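Local coordinates for putative TetR-family transcriptional regulator (Syntrophomonas wolfei subsp. wolfei, PDB 3LWJ), which probably binds DNA through an N-terminal helix-turn-helix domain and regulates transcription, as members of the TetR family do, at residues Gln70-Ile75 with Glu128-Glu133; Asp84-Phe89 with Thr192-Leu197; Ser111-Ser116 with Gln122-Phe127; Leu161-Phe166 with Ser188-Leu193. One frame throughout, in Å; residues are numbered along the deposited sequence.

Contact 1: Gln70-Ile75 with Glu128-Glu133; sequences QIISSI and EDRLLE
Ile71 meets Leu131 with both of its arms. Its CG2 branch lies 3.9 Å from Leu131 CD2, and its CD1, at the end of the longer branch, comes within 4.1 Å of that same leucine methyl, the two side chains crossing at about a right angle. The CA-CB bond of Leu131 does not itself aim at helix 56-79; the end of the side chain makes the approach. Ile71 also touches Val99 of helix 85-102, which places this pair in the interior of the helical domain.

Ile72 reaches across next. Its CG1 is 4.3 Å from Leu131 CD2, while its CD1 goes to Arg130, 3.8 Å from NE and 4.0 Å from CG. Arg130 gets there because CG is anti to its backbone N (chi1 -176°) and the chain stays extended as far as NE, laying the aliphatic part obliquely against the isoleucine. The guanidinium continues to helix 56-79, where NH1 makes a weak hydrogen bond to the carbonyl of Glu65.

The local axes run nearly parallel, 17° apart, but at 11.0 Å, a spacing bridged by long branched side chains. The chemistry is therefore dispersion and burial without directional bonds between the segments, with the arginine chain and Ile72 at the partly exposed side of the apolar seam.

Contact 2: Asp84-Phe89 with Thr192-Leu197; sequences DLYERF and TLAVGL
The rings of Tyr86 and Phe89 both present edges to the last turn of helix 179-195. At the Tyr86 edge, close to the ring plane, Ala194 CB sits 3.6 Å from CE1. The Phe89 edge receives Leu193 CD2, in plane and 3.9 Å from CZ, while Ala194 CB approaches Phe89 CE2 obliquely at 4.1 Å. The alanine methyl thus touches both rings from directions roughly at right angles; three residues apart, they swing toward it with CG anti to the backbone N (chi1 175° in Tyr86). Phe89 also makes an edge-to-face pair with Phe148, and a bound 1,2-ethanediol, probably from crystallisation, lies about 4 Å from its side chain.

The contact joins the start of helix 85-102 to the end of the C-terminal helix of the TetR-type regulatory domain. Asp84 is the N-cap of the former: OD2 accepts from Glu87 N at 2.9 Å with its anti lone pair, in a fairly straight bond (161°). At the other side Gly196 leaves the helix with positive phi. The second subunit comes in here too, its Leu197 packing on Phe89 and its Leu198 on Tyr86, while Lys149 NZ of that subunit bonds to the carbonyls of Val195 and Gly196.

Contact 3: Ser111-Ser116 with Gln122-Phe127; sequences SRVAGS and QCLKQF
Val113 CG1 stands anti to the carbonyl carbon (chi1 -56°), which leaves CG2 in the crowded position between backbone N and carbonyl carbon, where it meets Leu124; the leucine, with chi1 at -92°, sits away from a staggered value. Leu124 was modelled in two conformers, and what follows holds for one of them, so finer details are less certain. In it the two branches divide the work: CD1 lies 4.0 Å from Val113 CG2, the side chains crossing at about a right angle, and CD2 lies 3.9 Å from Ala114 CB.

The backbone beneath is a type II beta turn from Val113 to Ser116, with Gly115 at positive phi. Val113 O takes two bonds from Ser116, one from N at 3.1 Å and one from OG at 2.6 Å, the latter in the carbonyl plane. Ser116 OG also bonds to OH of Tyr31, three residues before the predicted helix-turn-helix in sequence, and Gly115 O accepts from Arg112 NH1 of the second subunit.

Leu124 also packs on Leu64 of helix 56-79. The chemistry splits accordingly: apolar contact alone joins the turn to helix 118-144 within the two segments, while polar bonds fix the turn's shape and tie it to its surroundings.

Contact 4: Leu161-Phe166 with Ser188-Leu193; sequences LAIEKF and SFHKTL
The last two long helices of the chain, 153-173 and 179-195, pack together here through Ile163, Phe189 and His190; in TetR-family proteins such a C-terminal helix pair typically joins its mate from the second subunit in a four-helix dimer interface, and both helices do touch that subunit in this assembly.

Ile163 makes the contact with a single methyl. CG1 is anti to the backbone N (chi1 -165°), which leaves CG2 lodged between N and carbonyl carbon and facing the other helix. From there CG2 touches Phe189 CD2 at 3.9 Å, with CE2 of that ring almost as near, and His190 CE1 also at 3.9 Å. It comes to both rings obliquely, so the isoleucine wedges against the place where they adjoin. The rings also brace each other: Phe189 CD2 stands 3.6 Å above the plane of the His190 ring, over its centre, and His190 CE1 lies at the edge of the phenyl ring, in its plane.

His190 ND1 hydrogen-bonds to the carbonyl of Val186, a turn back in its own helix, which helps fix the imidazole. Its NE2 is 5.1 Å from Glu164 OE2, too far for a direct bond, yet the carboxylate may still raise the histidine's affinity for a proton.

Helix 85-102 flanks the contact, Lys93 touching both Glu164 and His190. Leu161 leans on helix 118-144 instead, at Leu131 and Leu132, while Ser159 of the second subunit packs on Phe189 and Glu128 of that subunit on Phe166.

In the fold
Contacts 2 and 4 share Thr192 and Leu193 on helix 179-195; their centres lie 11 Å apart, and Phe89 CE2 comes within 3.4 Å of His190 O. Contact 4 meets contact 1 through the salt bridge from Lys165 NZ to Glu128 OE2, 2.6 Å long, and through Leu161, linking helices 153-173 and 118-144. Segment 122-127 of contact 3 runs straight into segment 128-133 of contact 1 on helix 118-144, with centres 15 Å apart; contact 3 also touches contact 4 lightly at Ala114 and Lys165. Contacts 2 and 3 lie on opposite sides of the chain's centre, about 17 Å apart at their nearest atoms. All four touch the second subunit.

Contact 1: Gln70-Ile75 with Glu128-Glu133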
# COMPACT_ATOMS: atom_id res chain seq x y z
N GLN A 70 -17.23 -4.23 -10.92
CA GLN A 70 -16.62 -4.67 -12.18
C GLN A 70 -15.50 -5.72 -11.97
O GLN A 70 -15.41 -6.71 -12.72
CB GLN A 70 -16.11 -3.45 -12.94
CG GLN A 70 -15.60 -3.69 -14.36
CD GLN A 70 -14.90 -2.45 -14.92
OE1 GLN A 70 -15.02 -1.35 -14.36
NE2 GLN A 70 -14.14 -2.63 -16.01
N ILE A 71 -14.66 -5.52 -10.95
CA ILE A 71 -13.64 -6.49 -10.54
C ILE A 71 -14.29 -7.84 -10.16
O ILE A 71 -13.93 -8.90 -10.70
CB ILE A 71 -12.79 -5.94 -9.32
CG1 ILE A 71 -11.98 -4.69 -9.73
CG2 ILE A 71 -11.84 -7.02 -8.77
CD1 ILE A 71 -11.29 -3.98 -8.55
N ILE A 72 -15.29 -7.79 -9.28
CA ILE A 72 -15.91 -9.02 -8.75
C ILE A 72 -16.68 -9.79 -9.82
O ILE A 72 -16.65 -11.00 -9.83
CB ILE A 72 -16.82 -8.72 -7.52
CG1 ILE A 72 -15.96 -8.21 -6.35
CG2 ILE A 72 -17.69 -9.97 -7.10
CD1 ILE A 72 -16.79 -7.79 -5.18
N SER A 73 -17.35 -9.08 -10.73
CA SER A 73 -18.13 -9.72 -11.80
C SER A 73 -17.24 -10.28 -12.93
O SER A 73 -17.54 -11.35 -13.49
CB SER A 73 -19.19 -8.77 -12.38
OG SER A 73 -18.59 -7.67 -13.02
N SER A 74 -16.15 -9.61 -13.24
CA SER A 74 -15.19 -10.18 -14.19
C SER A 74 -14.65 -11.53 -13.70
O SER A 74 -14.58 -12.49 -14.44
CB SER A 74 -14.04 -9.21 -14.42
OG SER A 74 -14.54 -7.98 -14.90
N ILE A 75 -14.28 -11.59 -12.43
CA ILE A 75 -13.74 -12.80 -11.83
C ILE A 75 -14.84 -13.90 -11.81
O ILE A 75 -14.62 -15.05 -12.25
CB ILE A 75 -13.22 -12.52 -10.41
CG1 ILE A 75 -11.98 -11.59 -10.46
CG2 ILE A 75 -12.81 -13.80 -9.69
CD1 ILE A 75 -11.46 -11.14 -9.09
N GLU A 128 -12.15 -1.54 -0.19
CA GLU A 128 -11.17 -2.57 0.17
C GLU A 128 -11.75 -3.75 0.97
O GLU A 128 -11.42 -4.89 0.66
CB GLU A 128 -9.96 -1.91 0.86
CG GLU A 128 -9.15 -1.13 -0.21
CD GLU A 128 -7.90 -0.43 0.27
OE1 GLU A 128 -7.79 -0.12 1.46
OE2 GLU A 128 -7.04 -0.16 -0.59
N ASP A 129 -12.63 -3.48 1.93
CA ASP A 129 -13.29 -4.54 2.74
C ASP A 129 -14.10 -5.45 1.83
O ASP A 129 -14.15 -6.69 2.04
CB ASP A 129 -14.22 -3.95 3.83
CG ASP A 129 -13.46 -3.46 5.07
OD1 ASP A 129 -12.21 -3.63 5.17
OD2 ASP A 129 -14.13 -2.88 5.95
N ARG A 130 -14.72 -4.86 0.82
CA ARG A 130 -15.54 -5.63 -0.13
C ARG A 130 -14.68 -6.60 -0.95
O ARG A 130 -15.03 -7.78 -1.09
CB ARG A 130 -16.28 -4.70 -1.08
CG ARG A 130 -17.23 -5.41 -2.04
CD ARG A 130 -18.17 -4.42 -2.67
NE ARG A 130 -18.96 -5.00 -3.75
CZ ARG A 130 -19.64 -4.26 -4.63
NH1 ARG A 130 -19.62 -2.93 -4.56
NH2 ARG A 130 -20.33 -4.86 -5.58
N LEU A 131 -13.58 -6.08 -1.48
CA LEU A 131 -12.61 -6.91 -2.19
C LEU A 131 -12.01 -7.98 -1.25
O LEU A 131 -11.93 -9.15 -1.60
CB LEU A 131 -11.51 -6.04 -2.79
CG LEU A 131 -11.90 -5.10 -3.93
CD1 LEU A 131 -10.65 -4.41 -4.36
CD2 LEU A 131 -12.63 -5.81 -5.13
N LEU A 132 -11.60 -7.57 -0.04
CA LEU A 132 -11.04 -8.52 0.92
C LEU A 132 -11.97 -9.69 1.26
O LEU A 132 -11.53 -10.86 1.30
CB LEU A 132 -10.58 -7.82 2.21
CG LEU A 132 -9.33 -6.95 2.04
CD1 LEU A 132 -9.23 -5.91 3.21
CD2 LEU A 132 -8.07 -7.81 1.93
N GLU A 133 -13.26 -9.39 1.48
CA GLU A 133 -14.26 -10.41 1.75
C GLU A 133 -14.41 -11.33 0.55
O GLU A 133 -14.40 -12.54 0.70
CB GLU A 133 -15.63 -9.78 2.12
CG GLU A 133 -15.73 -9.24 3.57

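Contact 2: Asp84-Phe89 with Thr192-Leu197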
# COMPACT_ATOMS: atom_id res chain seq x y z
N ASP A 84 -10.34 -25.16 -12.80
CA ASP A 84 -9.11 -25.43 -12.05
C ASP A 84 -8.80 -24.25 -11.10
O ASP A 84 -8.69 -23.10 -11.52
CB ASP A 84 -7.94 -25.69 -13.00
CG ASP A 84 -6.69 -26.09 -12.28
OD1 ASP A 84 -6.51 -27.30 -12.08
OD2 ASP A 84 -5.88 -25.22 -11.91
N LEU A 85 -8.66 -24.53 -9.81
CA LEU A 85 -8.59 -23.48 -8.83
C LEU A 85 -7.26 -22.75 -8.83
O LEU A 85 -7.23 -21.57 -8.50
CB LEU A 85 -8.92 -24.01 -7.44
CG LEU A 85 -10.29 -24.67 -7.27
CD1 LEU A 85 -10.41 -25.00 -5.79
CD2 LEU A 85 -11.48 -23.80 -7.77
N TYR A 86 -6.19 -23.45 -9.21
CA TYR A 86 -4.87 -22.85 -9.39
C TYR A 86 -4.83 -21.94 -10.61
O TYR A 86 -4.25 -20.85 -10.57
CB TYR A 86 -3.75 -23.90 -9.53
CG TYR A 86 -2.41 -23.25 -9.85
CD1 TYR A 86 -1.71 -22.57 -8.86
CD2 TYR A 86 -1.91 -23.23 -11.14
CE1 TYR A 86 -0.51 -21.94 -9.14
CE2 TYR A 86 -0.70 -22.60 -11.42
CZ TYR A 86 -0.01 -21.96 -10.41
OH TYR A 86 1.17 -21.33 -10.68
N GLU A 87 -5.41 -22.41 -11.72
CA GLU A 87 -5.51 -21.56 -12.90
C GLU A 87 -6.25 -20.30 -12.55
O GLU A 87 -5.83 -19.19 -12.94
CB GLU A 87 -6.22 -22.28 -14.04
CG GLU A 87 -6.07 -21.56 -15.37
CD GLU A 87 -4.72 -21.79 -16.03
OE1 GLU A 87 -4.09 -22.84 -15.83
OE2 GLU A 87 -4.30 -20.91 -16.79
N ARG A 88 -7.35 -20.44 -11.81
CA ARG A 88 -8.11 -19.29 -11.33
C ARG A 88 -7.26 -18.33 -10.45
O ARG A 88 -7.35 -17.10 -10.58
CB ARG A 88 -9.30 -19.75 -10.50
CG ARG A 88 -10.42 -20.48 -11.23
CD ARG A 88 -11.53 -20.81 -10.25
NE ARG A 88 -12.71 -21.39 -10.89
CZ ARG A 88 -13.89 -21.52 -10.29
NH1 ARG A 88 -14.06 -21.12 -9.04
NH2 ARG A 88 -14.89 -22.07 -10.95
N PHE A 89 -6.46 -18.91 -9.57
CA PHE A 89 -5.66 -18.15 -8.60
C PHE A 89 -4.75 -17.17 -9.31
O PHE A 89 -4.70 -15.99 -8.95
CB PHE A 89 -4.83 -19.12 -7.75
CG PHE A 89 -4.13 -18.48 -6.60
CD1 PHE A 89 -4.85 -17.94 -5.55
CD2 PHE A 89 -2.74 -18.41 -6.57
CE1 PHE A 89 -4.21 -17.33 -4.50
CE2 PHE A 89 -2.09 -17.82 -5.50
CZ PHE A 89 -2.83 -17.27 -4.46
N THR A 192 4.73 -17.83 -6.78
CA THR A 192 5.59 -18.20 -5.65
C THR A 192 4.79 -18.46 -4.37
O THR A 192 5.10 -19.38 -3.61
CB THR A 192 6.62 -17.14 -5.37
OG1 THR A 192 7.45 -16.96 -6.53
CG2 THR A 192 7.51 -17.54 -4.22
N LEU A 193 3.78 -17.63 -4.12
CA LEU A 193 2.91 -17.83 -2.94
C LEU A 193 2.24 -19.21 -2.96
O LEU A 193 2.13 -19.90 -1.91
CB LEU A 193 1.85 -16.71 -2.85
CG LEU A 193 0.68 -16.83 -1.87
CD1 LEU A 193 1.24 -17.00 -0.48
CD2 LEU A 193 -0.33 -15.59 -1.96
N ALA A 194 1.77 -19.58 -4.15
CA ALA A 194 1.14 -20.87 -4.42
C ALA A 194 2.07 -22.06 -4.19
O ALA A 194 1.73 -23.01 -3.47
CB ALA A 194 0.63 -20.88 -5.86
N VAL A 195 3.25 -22.03 -4.83
CA VAL A 195 4.20 -23.15 -4.73
C VAL A 195 5.01 -23.14 -3.42
O VAL A 195 5.52 -24.16 -3.03
CB VAL A 195 5.15 -23.25 -5.96
CG1 VAL A 195 4.34 -23.43 -7.19
CG2 VAL A 195 6.05 -22.01 -6.10
N GLY A 196 5.11 -21.98 -2.77
CA GLY A 196 5.86 -21.82 -1.56
C GLY A 196 7.31 -21.45 -1.76
O GLY A 196 7.98 -21.98 -2.67
N LEU A 197 7.80 -20.56 -0.91
CA LEU A 197 9.12 -20.02 -1.06
C LEU A 197 10.17 -21.04 -0.66
O LEU A 197 11.28 -21.07 -1.22
CB LEU A 197 9.28 -18.75 -0.21
CG LEU A 197 10.58 -17.97 -0.37
CD1 LEU A 197 10.74 -17.55 -1.83
CD2 LEU A 197 10.66 -16.76 0.57

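Contact 3: Ser111-Ser116 with Gln122-Phe127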
# COMPACT_ATOMS: atom_id res chain seq x y z
N SER A 111 -5.02 5.55 -5.82
CA SER A 111 -3.61 5.40 -5.45
C SER A 111 -3.02 6.66 -4.85
O SER A 111 -1.91 6.63 -4.33
CB SER A 111 -2.76 5.03 -6.68
OG SER A 111 -3.20 3.80 -7.24
N ARG A 112 -3.74 7.76 -4.96
CA ARG A 112 -3.24 9.04 -4.44
C ARG A 112 -3.90 9.48 -3.13
O ARG A 112 -3.25 10.12 -2.33
CB ARG A 112 -3.41 10.13 -5.48
CG ARG A 112 -2.49 10.00 -6.69
CD ARG A 112 -2.59 11.26 -7.56
NE ARG A 112 -1.56 11.24 -8.61
CZ ARG A 112 -0.28 11.52 -8.40
NH1 ARG A 112 0.15 11.85 -7.18
NH2 ARG A 112 0.59 11.46 -9.42
N VAL A 113 -5.17 9.16 -2.92
CA VAL A 113 -5.90 9.72 -1.79
C VAL A 113 -5.90 8.85 -0.51
O VAL A 113 -6.40 9.29 0.52
CB VAL A 113 -7.35 10.09 -2.16
CG1 VAL A 113 -7.37 11.07 -3.38
CG2 VAL A 113 -8.22 8.84 -2.33
N ALA A 114 -5.34 7.64 -0.58
CA ALA A 114 -5.22 6.77 0.61
C ALA A 114 -4.46 7.44 1.74
O ALA A 114 -3.41 8.01 1.49
CB ALA A 114 -4.54 5.46 0.22
N GLY A 115 -5.01 7.40 2.96
CA GLY A 115 -4.43 8.05 4.15
C GLY A 115 -4.56 9.55 4.26
O GLY A 115 -3.97 10.18 5.15
N SER A 116 -5.33 10.16 3.35
CA SER A 116 -5.42 11.62 3.25
C SER A 116 -6.32 12.23 4.34
O SER A 116 -6.01 13.29 4.88
CB SER A 116 -5.90 12.03 1.84
OG SER A 116 -7.23 11.57 1.55
N GLN A 122 -12.46 6.20 5.12
CA GLN A 122 -13.70 5.44 5.34
C GLN A 122 -14.23 4.93 3.98
O GLN A 122 -14.67 3.82 3.87
CB GLN A 122 -14.78 6.28 6.08
CG GLN A 122 -14.56 6.52 7.61
CD GLN A 122 -15.50 7.59 8.26
OE1 GLN A 122 -15.44 7.81 9.48
NE2 GLN A 122 -16.36 8.22 7.46
N CYS A 123 -14.21 5.79 2.95
CA CYS A 123 -14.68 5.35 1.62
C CYS A 123 -13.79 4.25 1.06
O CYS A 123 -14.26 3.25 0.53
CB CYS A 123 -14.67 6.49 0.61
SG CYS A 123 -15.74 7.88 1.00
N LEU A 124 -12.47 4.42 1.14
CA LEU A 124 -11.58 3.41 0.59
C LEU A 124 -11.76 2.12 1.39
O LEU A 124 -11.61 1.06 0.83
CB LEU A 124 -10.12 3.87 0.55
CG LEU A 124 -9.72 4.54 -0.78
CD1 LEU A 124 -10.51 5.86 -1.06
CD2 LEU A 124 -8.23 4.81 -0.80
N LYS A 125 -12.12 2.24 2.68
CA LYS A 125 -12.25 1.06 3.55
C LYS A 125 -13.41 0.19 3.11
O LYS A 125 -13.31 -1.03 3.11
CB LYS A 125 -12.37 1.42 5.05
CG LYS A 125 -12.23 0.17 5.97
CD LYS A 125 -12.32 0.52 7.48
CE LYS A 125 -12.32 -0.73 8.33
NZ LYS A 125 -13.55 -1.58 8.10
N GLN A 126 -14.49 0.82 2.67
CA GLN A 126 -15.64 0.06 2.19
C GLN A 126 -15.32 -0.69 0.90
O GLN A 126 -15.68 -1.84 0.73
CB GLN A 126 -16.86 0.98 2.05
CG GLN A 126 -17.24 1.56 3.39
CD GLN A 126 -18.47 2.46 3.36
OE1 GLN A 126 -19.37 2.27 2.53
NE2 GLN A 126 -18.51 3.44 4.28
N PHE A 127 -14.63 -0.01 -0.01
CA PHE A 127 -14.14 -0.61 -1.25
C PHE A 127 -13.19 -1.80 -0.96
O PHE A 127 -13.43 -2.94 -1.35
CB PHE A 127 -13.48 0.50 -2.08
CG PHE A 127 -12.73 0.01 -3.26
CD1 PHE A 127 -13.42 -0.49 -4.35
CD2 PHE A 127 -11.35 0.04 -3.29
CE1 PHE A 127 -12.75 -0.96 -5.46
CE2 PHE A 127 -10.67 -0.44 -4.40
CZ PHE A 127 -11.37 -0.92 -5.49

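Contact 4: Leu161-Phe166 with Ser188-Leu193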
# COMPACT_ATOMS: atom_id res chain seq x y z
N LEU A 161 -4.44 -7.99 -1.88
CA LEU A 161 -4.81 -6.60 -2.01
C LEU A 161 -3.61 -5.69 -1.93
O LEU A 161 -3.46 -4.80 -2.75
CB LEU A 161 -5.86 -6.17 -0.97
CG LEU A 161 -6.45 -4.75 -1.20
CD1 LEU A 161 -6.88 -4.54 -2.63
CD2 LEU A 161 -7.62 -4.48 -0.26
N ALA A 162 -2.73 -5.94 -0.96
CA ALA A 162 -1.56 -5.07 -0.74
C ALA A 162 -0.64 -5.00 -1.95
O ALA A 162 -0.19 -3.91 -2.36
CB ALA A 162 -0.79 -5.48 0.54
N ILE A 163 -0.28 -6.14 -2.52
CA ILE A 163 0.63 -6.14 -3.66
C ILE A 163 -0.04 -5.50 -4.88
O ILE A 163 0.60 -4.83 -5.72
CB ILE A 163 1.22 -7.55 -3.98
CG1 ILE A 163 2.42 -7.48 -4.92
CG2 ILE A 163 0.19 -8.49 -4.57
CD1 ILE A 163 3.40 -6.40 -4.65
N GLU A 164 -1.33 -5.73 -5.01
CA GLU A 164 -2.08 -5.12 -6.11
C GLU A 164 -2.07 -3.60 -5.92
O GLU A 164 -1.81 -2.86 -6.84
CB GLU A 164 -3.50 -5.66 -6.17
CG GLU A 164 -3.56 -7.09 -6.68
CD GLU A 164 -4.95 -7.66 -6.72
OE1 GLU A 164 -5.83 -7.14 -6.02
OE2 GLU A 164 -5.14 -8.67 -7.44
N LYS A 165 -2.34 -3.12 -4.70
CA LYS A 165 -2.35 -1.69 -4.46
C LYS A 165 -0.97 -1.08 -4.71
O LYS A 165 -0.82 0.00 -5.27
CB LYS A 165 -2.63 -1.40 -2.97
CG LYS A 165 -3.98 -1.15 -2.48
CD LYS A 165 -3.91 -0.98 -0.91
CE LYS A 165 -3.67 0.47 -0.48
NZ LYS A 165 -4.91 1.35 -0.61
N PHE A 166 0.04 -1.71 -4.16
CA PHE A 166 1.42 -1.18 -4.23
C PHE A 166 1.97 -1.17 -5.66
O PHE A 166 2.56 -0.21 -6.08
CB PHE A 166 2.38 -1.98 -3.36
CG PHE A 166 3.76 -1.34 -3.24
CD1 PHE A 166 3.90 0.01 -3.02
CD2 PHE A 166 4.90 -2.12 -3.28
CE1 PHE A 166 5.15 0.61 -2.86
CE2 PHE A 166 6.16 -1.53 -3.13
CZ PHE A 166 6.28 -0.15 -2.92
N SER A 188 3.95 -13.19 -10.82
CA SER A 188 5.10 -13.92 -10.30
C SER A 188 4.95 -14.12 -8.82
O SER A 188 5.16 -15.21 -8.34
CB SER A 188 6.41 -13.17 -10.56
OG SER A 188 7.51 -13.95 -10.07
N PHE A 189 4.59 -13.06 -8.07
CA PHE A 189 4.39 -13.23 -6.64
C PHE A 189 3.33 -14.31 -6.29
O PHE A 189 3.52 -15.14 -5.34
CB PHE A 189 3.98 -11.90 -5.98
CG PHE A 189 3.27 -12.10 -4.67
CD1 PHE A 189 3.99 -12.49 -3.56
CD2 PHE A 189 1.89 -11.99 -4.57
CE1 PHE A 189 3.34 -12.73 -2.36
CE2 PHE A 189 1.24 -12.18 -3.35
CZ PHE A 189 1.96 -12.56 -2.26
N HIS A 190 2.20 -14.28 -6.98
CA HIS A 190 1.12 -15.26 -6.69
C HIS A 190 1.53 -16.69 -7.02
O HIS A 190 1.18 -17.64 -6.29
CB HIS A 190 -0.19 -14.89 -7.37
CG HIS A 190 -0.84 -13.69 -6.76
ND1 HIS A 190 -0.59 -12.41 -7.19
CD2 HIS A 190 -1.70 -13.58 -5.72
CE1 HIS A 190 -1.28 -11.56 -6.46
NE2 HIS A 190 -1.96 -12.24 -5.56
N LYS A 191 2.36 -16.85 -8.05
CA LYS A 191 2.95 -18.15 -8.38
C LYS A 191 3.81 -18.66 -7.23
O LYS A 191 3.64 -19.79 -6.76
CB LYS A 191 3.75 -18.11 -9.68
CG LYS A 191 4.57 -19.43 -9.95
CD LYS A 191 5.84 -19.21 -10.84
CE LYS A 191 6.91 -18.28 -10.19
NZ LYS A 191 7.54 -18.78 -8.93
N THR A 192 4.73 -17.83 -6.78
CA THR A 192 5.59 -18.20 -5.65
C THR A 192 4.79 -18.46 -4.37
O THR A 192 5.10 -19.38 -3.61
CB THR A 192 6.62 -17.14 -5.37
OG1 THR A 192 7.45 -16.96 -6.53
CG2 THR A 192 7.51 -17.54 -4.22
N LEU A 193 3.78 -17.63 -4.12
CA LEU A 193 2.91 -17.83 -2.94
C LEU A 193 2.24 -19.21 -2.96
O LEU A 193 2.13 -19.90 -1.91
CB LEU A 193 1.85 -16.71 -2.85
CG LEU A 193 0.68 -16.83 -1.87
CD1 LEU A 193 1.24 -17.00 -0.48
CD2 LEU A 193 -0.33 -15.59 -1.96